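Local coordinates for lipoprotein, putative (Bacillus anthracis, PDB 4NOH) that is of unknown function but, as a putative lipoprotein of an uncharacterised family, may bind lipid, at residues T50-M55 with N59-V64; K42-M47 with V94-K99; I6-Y9 with G14-Q17. All coordinates share one frame; numbering follows the deposited sequence.

Contact 1 (T50-M55 with N59-V64)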
loop_
_atom_site.group_PDB
_atom_site.type_symbol
_atom_site.label_atom_id
_atom_site.label_comp_id
_atom_site.label_asym_id
_atom_site.label_seq_id
_atom_site.Cartn_x
_atom_site.Cartn_y
_atom_site.Cartn_z
ATOM N N THR A 50 3.011 1.861 -12.748
ATOM C CA THR A 50 1.916 2.769 -12.980
ATOM C C THR A 50 1.146 3.024 -11.685
ATOM O O THR A 50 0.800 4.153 -11.366
ATOM C CB THR A 50 1.038 2.252 -14.122
ATOM O OG1 THR A 50 1.772 2.359 -15.349
ATOM C CG2 THR A 50 -0.202 3.059 -14.264
ATOM N N THR A 51 0.899 1.971 -10.934
ATOM C CA THR A 51 0.171 2.068 -9.686
ATOM C C THR A 51 0.976 2.815 -8.649
ATOM O O THR A 51 0.454 3.705 -7.945
ATOM C CB THR A 51 -0.191 0.676 -9.167
ATOM O OG1 THR A 51 -1.115 0.055 -10.086
ATOM C CG2 THR A 51 -0.817 0.727 -7.764
ATOM N N ALA A 52 2.247 2.459 -8.518
ATOM C CA ALA A 52 3.080 3.138 -7.526
ATOM C C ALA A 52 3.214 4.638 -7.792
ATOM O O ALA A 52 3.209 5.453 -6.865
ATOM C CB ALA A 52 4.448 2.447 -7.376
ATOM N N GLU A 53 3.289 5.016 -9.066
ATOM C CA GLU A 53 3.337 6.436 -9.426
ATOM C C GLU A 53 2.069 7.124 -8.940
ATOM O O GLU A 53 2.094 8.252 -8.435
ATOM C CB GLU A 53 3.471 6.615 -10.931
ATOM C CG GLU A 53 4.860 6.326 -11.476
ATOM C CD GLU A 53 4.968 6.547 -12.989
ATOM O OE1 GLU A 53 3.965 6.354 -13.738
ATOM O OE2 GLU A 53 6.064 6.913 -13.451
ATOM N N LYS A 54 0.941 6.442 -9.108
ATOM C CA LYS A 54 -0.338 7.037 -8.646
ATOM C C LYS A 54 -0.374 7.156 -7.113
ATOM O O LYS A 54 -0.907 8.129 -6.576
ATOM C CB LYS A 54 -1.519 6.246 -9.207
ATOM C CG LYS A 54 -1.681 6.438 -10.711
ATOM C CD LYS A 54 -2.662 5.463 -11.330
ATOM C CE LYS A 54 -2.835 5.729 -12.819
ATOM N NZ LYS A 54 -3.616 4.641 -13.441
HETATM N N MSE A 55 0.171 6.174 -6.411
HETATM C CA MSE A 55 0.267 6.257 -4.953
HETATM C C MSE A 55 1.134 7.444 -4.541
HETATM O O MSE A 55 0.812 8.139 -3.574
HETATM C CB MSE A 55 0.876 4.993 -4.351
HETATM C CG MSE A 55 -0.098 3.873 -4.427
HETATM SE SE MSE A 55 0.485 2.423 -3.216
HETATM C CE MSE A 55 -0.347 3.072 -1.565
ATOM N N ASN A 59 0.469 10.995 -2.153
ATOM C CA ASN A 59 1.338 11.123 -0.982
ATOM C C ASN A 59 1.190 9.933 -0.058
ATOM O O ASN A 59 1.317 10.069 1.159
ATOM C CB ASN A 59 1.085 12.442 -0.216
ATOM C CG ASN A 59 1.598 13.675 -0.960
ATOM O OD1 ASN A 59 1.978 13.612 -2.112
ATOM N ND2 ASN A 59 1.616 14.803 -0.274
HETATM N N MSE A 60 0.960 8.747 -0.631
HETATM C CA MSE A 60 0.696 7.562 0.193
HETATM C C MSE A 60 1.851 6.652 0.435
HETATM O O MSE A 60 1.746 5.744 1.248
HETATM C CB MSE A 60 -0.519 6.791 -0.369
HETATM C CG MSE A 60 -1.840 7.366 0.147
HETATM SE SE MSE A 60 -2.006 7.328 2.150
HETATM C CE MSE A 60 -2.078 9.261 2.385
ATOM N N LEU A 61 2.937 6.848 -0.300
ATOM C CA LEU A 61 4.188 6.139 -0.040
ATOM C C LEU A 61 5.019 7.076 0.796
ATOM O O LEU A 61 5.404 8.150 0.348
ATOM C CB LEU A 61 4.889 5.697 -1.315
ATOM C CG LEU A 61 4.279 4.482 -2.033
ATOM C CD1 LEU A 61 4.899 4.335 -3.396
ATOM C CD2 LEU A 61 4.531 3.203 -1.238
ATOM N N LYS A 62 5.342 6.665 2.006
ATOM C CA LYS A 62 6.004 7.554 2.944
ATOM C C LYS A 62 7.268 6.972 3.549
ATOM O O LYS A 62 7.270 5.837 4.008
ATOM C CB LYS A 62 5.023 7.893 4.096
ATOM C CG LYS A 62 3.664 8.442 3.635
ATOM C CD LYS A 62 2.874 9.083 4.757
ATOM C CE LYS A 62 1.546 9.648 4.284
ATOM N NZ LYS A 62 0.812 10.397 5.349
ATOM N N LYS A 63 8.331 7.771 3.559
ATOM C CA LYS A 63 9.584 7.351 4.142
ATOM C C LYS A 63 9.456 7.467 5.646
ATOM O O LYS A 63 8.907 8.453 6.163
ATOM C CB LYS A 63 10.738 8.237 3.671
ATOM C CG LYS A 63 12.095 7.797 4.215
ATOM C CD LYS A 63 13.211 8.823 3.986
ATOM C CE LYS A 63 13.140 9.497 2.628
ATOM N NZ LYS A 63 12.213 10.672 2.618
ATOM N N VAL A 64 9.966 6.472 6.356
ATOM C CA VAL A 64 9.966 6.503 7.804
ATOM C C VAL A 64 11.119 7.416 8.250
ATOM O O VAL A 64 12.246 7.228 7.821
ATOM C CB VAL A 64 10.132 5.082 8.365
ATOM C CG1 VAL A 64 10.273 5.118 9.872
ATOM C CG2 VAL A 64 8.967 4.208 7.950
#
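With CG set beside the backbone N and anti to the carbonyl carbon (chi1 -72°), and the chain bent at chi3 (86°), the selenomethionine Met-55 brings its CE to Met-60; the helix backbone itself holds Met-55 CB against Leu-61. The three residues meet where helix 49-57 ends in a Schellman motif and the chain turns into strand 61-65. Asn-59, with positive phi, is the C-prime residue. Its N bonds to Val-56 O, and the bond of the motif that spans more residues, i to i+5, runs from Met-60 N to Met-55 O at 3.0 Å, nearly straight at the hydrogen (168°), with the donor tilted out of the carbonyl plane.

Beyond the turn two apolar side chains close on Met-55. Met-55 and Met-60, also a selenomethionine, cross at about a right angle, with Met-55 CE resting 3.9 Å from Met-60 CB; the remainder of the Met-60 chain, bent at its last two torsions, leads away from the helix. Met-55 CB, in turn, lies 4.1 Å from Leu-61 CG. Ile-109 of the adjacent strand touches both Met-55 and Leu-61, and Phe-32 of the large sheet also packs on Met-55, which places the helix end between the two sheets. One turn back along the helix, Leu-61 CD1 approaches Ala-52, 4.0 Å from its O and 4.4 Å from its CB.

Contact 2 (K42-M47 with V94-K99)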
loop_
_atom_site.group_PDB
_atom_site.type_symbol
_atom_site.label_atom_id
_atom_site.label_comp_id
_atom_site.label_asym_id
_atom_site.label_seq_id
_atom_site.Cartn_x
_atom_site.Cartn_y
_atom_site.Cartn_z
ATOM N N LYS A 42 8.620 -13.762 4.689
ATOM C CA LYS A 42 8.086 -12.413 4.923
ATOM C C LYS A 42 7.066 -12.088 3.865
ATOM O O LYS A 42 7.149 -12.592 2.753
ATOM C CB LYS A 42 9.199 -11.368 4.834
ATOM C CG LYS A 42 10.307 -11.529 5.870
ATOM C CD LYS A 42 9.780 -11.359 7.283
ATOM C CE LYS A 42 10.890 -11.337 8.341
ATOM N NZ LYS A 42 11.709 -10.090 8.247
ATOM N N LYS A 43 6.101 -11.255 4.201
ATOM C CA LYS A 43 5.114 -10.802 3.231
ATOM C C LYS A 43 5.646 -9.659 2.404
ATOM O O LYS A 43 6.381 -8.797 2.924
ATOM C CB LYS A 43 3.826 -10.366 3.924
ATOM C CG LYS A 43 2.921 -11.520 4.269
ATOM C CD LYS A 43 1.572 -11.085 4.837
ATOM C CE LYS A 43 0.558 -12.232 4.731
ATOM N NZ LYS A 43 -0.799 -11.947 5.296
ATOM N N VAL A 44 5.304 -9.668 1.120
ATOM C CA VAL A 44 5.695 -8.575 0.210
ATOM C C VAL A 44 4.462 -8.164 -0.592
ATOM O O VAL A 44 3.750 -9.011 -1.120
ATOM C CB VAL A 44 6.885 -8.950 -0.698
ATOM C CG1 VAL A 44 6.600 -10.149 -1.557
ATOM C CG2 VAL A 44 7.308 -7.759 -1.542
ATOM N N LEU A 45 4.224 -6.858 -0.653
ATOM C CA LEU A 45 3.092 -6.294 -1.379
ATOM C C LEU A 45 3.706 -5.703 -2.631
ATOM O O LEU A 45 4.467 -4.751 -2.534
ATOM C CB LEU A 45 2.416 -5.240 -0.544
ATOM C CG LEU A 45 1.054 -4.699 -0.947
ATOM C CD1 LEU A 45 0.007 -5.801 -1.068
ATOM C CD2 LEU A 45 0.593 -3.659 0.064
ATOM N N ILE A 46 3.350 -6.261 -3.773
ATOM C CA ILE A 46 3.957 -5.951 -5.073
ATOM C C ILE A 46 3.006 -5.128 -5.943
ATOM O O ILE A 46 1.843 -5.493 -6.146
ATOM C CB ILE A 46 4.303 -7.246 -5.836
ATOM C CG1 ILE A 46 5.078 -8.246 -4.949
ATOM C CG2 ILE A 46 5.120 -6.924 -7.088
ATOM C CD1 ILE A 46 5.076 -9.682 -5.445
HETATM N N MSE A 47 3.489 -4.022 -6.465
HETATM C CA MSE A 47 2.663 -3.272 -7.375
HETATM C C MSE A 47 3.463 -2.981 -8.603
HETATM O O MSE A 47 4.670 -3.237 -8.676
HETATM C CB MSE A 47 2.111 -2.005 -6.744
HETATM C CG MSE A 47 3.147 -0.964 -6.381
HETATM SE SE MSE A 47 2.457 0.288 -5.001
HETATM C CE MSE A 47 3.212 -0.529 -3.396
ATOM N N VAL A 94 16.155 -10.074 -2.120
ATOM C CA VAL A 94 14.737 -10.270 -2.345
ATOM C C VAL A 94 14.543 -10.620 -3.811
ATOM O O VAL A 94 14.814 -9.791 -4.676
ATOM C CB VAL A 94 13.924 -9.009 -1.972
ATOM C CG1 VAL A 94 12.460 -9.173 -2.313
ATOM C CG2 VAL A 94 14.091 -8.750 -0.490
ATOM N N VAL A 95 14.110 -11.857 -4.072
ATOM C CA VAL A 95 13.863 -12.341 -5.422
ATOM C C VAL A 95 12.383 -12.590 -5.612
ATOM O O VAL A 95 11.752 -13.323 -4.849
ATOM C CB VAL A 95 14.624 -13.637 -5.718
ATOM C CG1 VAL A 95 14.300 -14.133 -7.120
ATOM C CG2 VAL A 95 16.109 -13.396 -5.561
ATOM N N ILE A 96 11.844 -11.956 -6.639
ATOM C CA ILE A 96 10.441 -12.065 -6.979
ATOM C C ILE A 96 10.341 -12.507 -8.425
ATOM O O ILE A 96 10.853 -11.841 -9.330
ATOM C CB ILE A 96 9.715 -10.720 -6.746
ATOM C CG1 ILE A 96 9.812 -10.348 -5.272
ATOM C CG2 ILE A 96 8.257 -10.795 -7.192
ATOM C CD1 ILE A 96 9.181 -9.029 -4.938
ATOM N N ASP A 97 9.742 -13.678 -8.626
ATOM C CA ASP A 97 9.565 -14.243 -9.955
ATOM C C ASP A 97 10.929 -14.343 -10.672
ATOM O O ASP A 97 11.064 -13.988 -11.842
ATOM C CB ASP A 97 8.555 -13.380 -10.735
ATOM C CG ASP A 97 7.929 -14.112 -11.912
ATOM O OD1 ASP A 97 7.996 -15.368 -11.955
ATOM O OD2 ASP A 97 7.337 -13.435 -12.785
ATOM N N GLY A 98 11.940 -14.807 -9.935
ATOM C CA GLY A 98 13.302 -14.960 -10.452
ATOM C C GLY A 98 14.112 -13.684 -10.652
ATOM O O GLY A 98 15.231 -13.742 -11.167
ATOM N N LYS A 99 13.577 -12.541 -10.216
ATOM C CA LYS A 99 14.245 -11.249 -10.384
ATOM C C LYS A 99 14.649 -10.649 -9.025
ATOM O O LYS A 99 13.824 -10.575 -8.120
ATOM C CB LYS A 99 13.296 -10.279 -11.082
ATOM C CG LYS A 99 12.805 -10.737 -12.458
ATOM C CD LYS A 99 13.928 -10.789 -13.465
ATOM C CE LYS A 99 13.397 -11.158 -14.839
ATOM N NZ LYS A 99 14.476 -11.124 -15.858
#
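Ile-96 drives both of its branches toward the strand 42-48, where Val-44 and Ile-46 receive them. Its CG1 stands beside the backbone N (chi1 -61°) and the chain is extended beyond it, which carries CD1 forward to lie 4.1 Å from Val-44 CG2 and 4.2 Å from Ile-46 CG1. The shorter branch, CG2, meets Ile-46 CD1 at 3.8 Å. Ile-46 has the same first rotamer and is likewise extended, so that the two isoleucines reach toward each other end to end. In Val-44 it is CG2, the methyl opposite the backbone N, that makes the contact, whereas CG1 sits between N and the carbonyl carbon.

Ile-96 opens the type I' turn to Lys-99 that joins strands 95-96 and 99-103 as a beta hairpin at the border of the large mixed sheet. Three strands separate 95-96 from 42-48 in that sheet, yet the CA atoms of Ile-46 and Ile-96 are 9.1 Å apart, which implies that the sheet curls strongly here. Ala-120 and Val-39 also pack against Ile-96. No hydrogen bond joins the two segments: methyl and methylene groups alone meet, and cohesion here probably rests on dispersion and the burial of apolar surface.

Contact 3 (I6-Y9 with G14-Q17)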
loop_
_atom_site.group_PDB
_atom_site.type_symbol
_atom_site.label_atom_id
_atom_site.label_comp_id
_atom_site.label_asym_id
_atom_site.label_seq_id
_atom_site.Cartn_x
_atom_site.Cartn_y
_atom_site.Cartn_z
ATOM N N ILE A 6 -8.356 6.924 5.950
ATOM C CA ILE A 6 -8.218 5.510 6.325
ATOM C C ILE A 6 -7.681 4.750 5.120
ATOM O O ILE A 6 -8.234 4.831 4.003
ATOM C CB ILE A 6 -9.526 4.851 6.799
ATOM C CG1 ILE A 6 -10.117 5.639 7.994
ATOM C CG2 ILE A 6 -9.249 3.402 7.192
ATOM C CD1 ILE A 6 -11.448 5.139 8.546
ATOM N N VAL A 7 -6.582 4.042 5.320
ATOM C CA VAL A 7 -6.049 3.114 4.323
ATOM C C VAL A 7 -6.533 1.729 4.731
ATOM O O VAL A 7 -6.425 1.357 5.897
ATOM C CB VAL A 7 -4.516 3.139 4.222
ATOM C CG1 VAL A 7 -3.995 1.997 3.345
ATOM C CG2 VAL A 7 -4.036 4.482 3.675
HETATM N N MSE A 8 -7.073 0.992 3.783
HETATM C CA MSE A 8 -7.606 -0.343 4.018
HETATM C C MSE A 8 -7.052 -1.294 2.990
HETATM O O MSE A 8 -6.712 -0.906 1.865
HETATM C CB MSE A 8 -9.137 -0.329 4.005
HETATM C CG MSE A 8 -9.735 0.270 2.755
HETATM SE SE MSE A 8 -11.660 0.695 3.003
HETATM C CE MSE A 8 -11.376 2.446 3.818
ATOM N N TYR A 9 -6.989 -2.568 3.353
ATOM C CA TYR A 9 -6.397 -3.578 2.526
ATOM C C TYR A 9 -7.266 -4.788 2.518
ATOM O O TYR A 9 -7.776 -5.190 3.554
ATOM C CB TYR A 9 -5.050 -4.033 3.096
ATOM C CG TYR A 9 -4.056 -2.946 3.410
ATOM C CD1 TYR A 9 -4.122 -2.258 4.614
ATOM C CD2 TYR A 9 -3.014 -2.645 2.540
ATOM C CE1 TYR A 9 -3.184 -1.307 4.944
ATOM C CE2 TYR A 9 -2.061 -1.671 2.852
ATOM C CZ TYR A 9 -2.163 -0.993 4.054
ATOM O OH TYR A 9 -1.251 0.001 4.343
ATOM N N GLY A 14 -14.414 -6.444 -0.565
ATOM C CA GLY A 14 -14.514 -5.982 0.800
ATOM C C GLY A 14 -14.200 -4.503 0.928
ATOM O O GLY A 14 -14.849 -3.779 1.675
ATOM N N VAL A 15 -13.191 -4.046 0.184
ATOM C CA VAL A 15 -12.819 -2.638 0.186
ATOM C C VAL A 15 -13.969 -1.836 -0.395
ATOM O O VAL A 15 -14.401 -0.820 0.180
ATOM C CB VAL A 15 -11.515 -2.396 -0.615
ATOM C CG1 VAL A 15 -11.278 -0.906 -0.819
ATOM C CG2 VAL A 15 -10.357 -3.075 0.070
ATOM N N GLN A 16 -14.495 -2.289 -1.524
ATOM C CA GLN A 16 -15.616 -1.591 -2.150
ATOM C C GLN A 16 -16.845 -1.540 -1.246
ATOM O O GLN A 16 -17.542 -0.520 -1.178
ATOM C CB GLN A 16 -16.012 -2.288 -3.459
ATOM C CG GLN A 16 -17.039 -1.520 -4.258
ATOM C CD GLN A 16 -16.515 -0.169 -4.693
ATOM O OE1 GLN A 16 -15.501 -0.082 -5.413
ATOM N NE2 GLN A 16 -17.191 0.892 -4.271
ATOM N N GLN A 17 -17.166 -2.648 -0.589
ATOM C CA GLN A 17 -18.323 -2.667 0.300
ATOM C C GLN A 17 -18.156 -1.663 1.432
ATOM O O GLN A 17 -19.129 -1.115 1.919
ATOM C CB GLN A 17 -18.569 -4.055 0.894
ATOM C CG GLN A 17 -19.095 -5.083 -0.097
ATOM C CD GLN A 17 -19.428 -6.390 0.582
ATOM O OE1 GLN A 17 -20.110 -6.408 1.598
ATOM N NE2 GLN A 17 -18.953 -7.491 0.022
#
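This is an apolar strand-to-helix contact near the N terminus, in which selenomethionine Met-8 of strand 5-10 packs against Val-15 of the helix 12-21 that follows it almost at once. The strand is an inner member of the large mixed sheet, with 134-142 and 162-166 as its neighbours, and the helix lies over one face.

Met-8 directs its side chain at the helix. CG occupies the position between the backbone N and the carbonyl carbon (chi1 54°), the chain then runs out extended, and a bend about the last torsion (chi3 85°) folds CE back from the selenium. What the helix feels is therefore the middle of the side chain: Met-8 CG lies 4.1 Å from Val-15 CG1, and the selenium, Met-8 SE, is 4.2 Å from the same methyl. The two side chains meet at an oblique angle. The other methyl, Val-15 CG2, turns toward the strand backbone and comes within 4.3 Å of Tyr-9 C.

Strand 5-10, helix 12-21 and strand 26-39 form a beta-alpha-beta crossover, the two strands running parallel with the antiparallel strand 134-142 between them. Within that crossover Val-15 also touches Thr-136 of the intervening strand, and Met-8 touches Ala-140.

By the alternation of the strand, the bond to CB of Tyr-9 points away from the helix. Its ring stacks with that of Tyr-115 and meets the ring of His-164, the two planes at about 10° to each other, and Tyr-9 OH is hydrogen-bonded to His-164 NE2.

In the fold
From the N terminus, contact 3 comes first, closing the short loop between strand 5-10 and helix 12-21 before the other two begin. Contact 2 opens on strand 42-48 and closes only at 94-99; contact 1, where helix 49-57 turns into strand 61-65, is nested within that long loop. Contacts 2 and 3 belong to the same large sheet but lie on opposite sides of the chain's centre, their own centres about 23 Å apart. Contact 1 is tied to both: helix 49-57 follows directly on strand 42-48, and Met-60 SE rests 3.8 Å from Val-7 CG2. It thereby joins the three-stranded sheet to the large one.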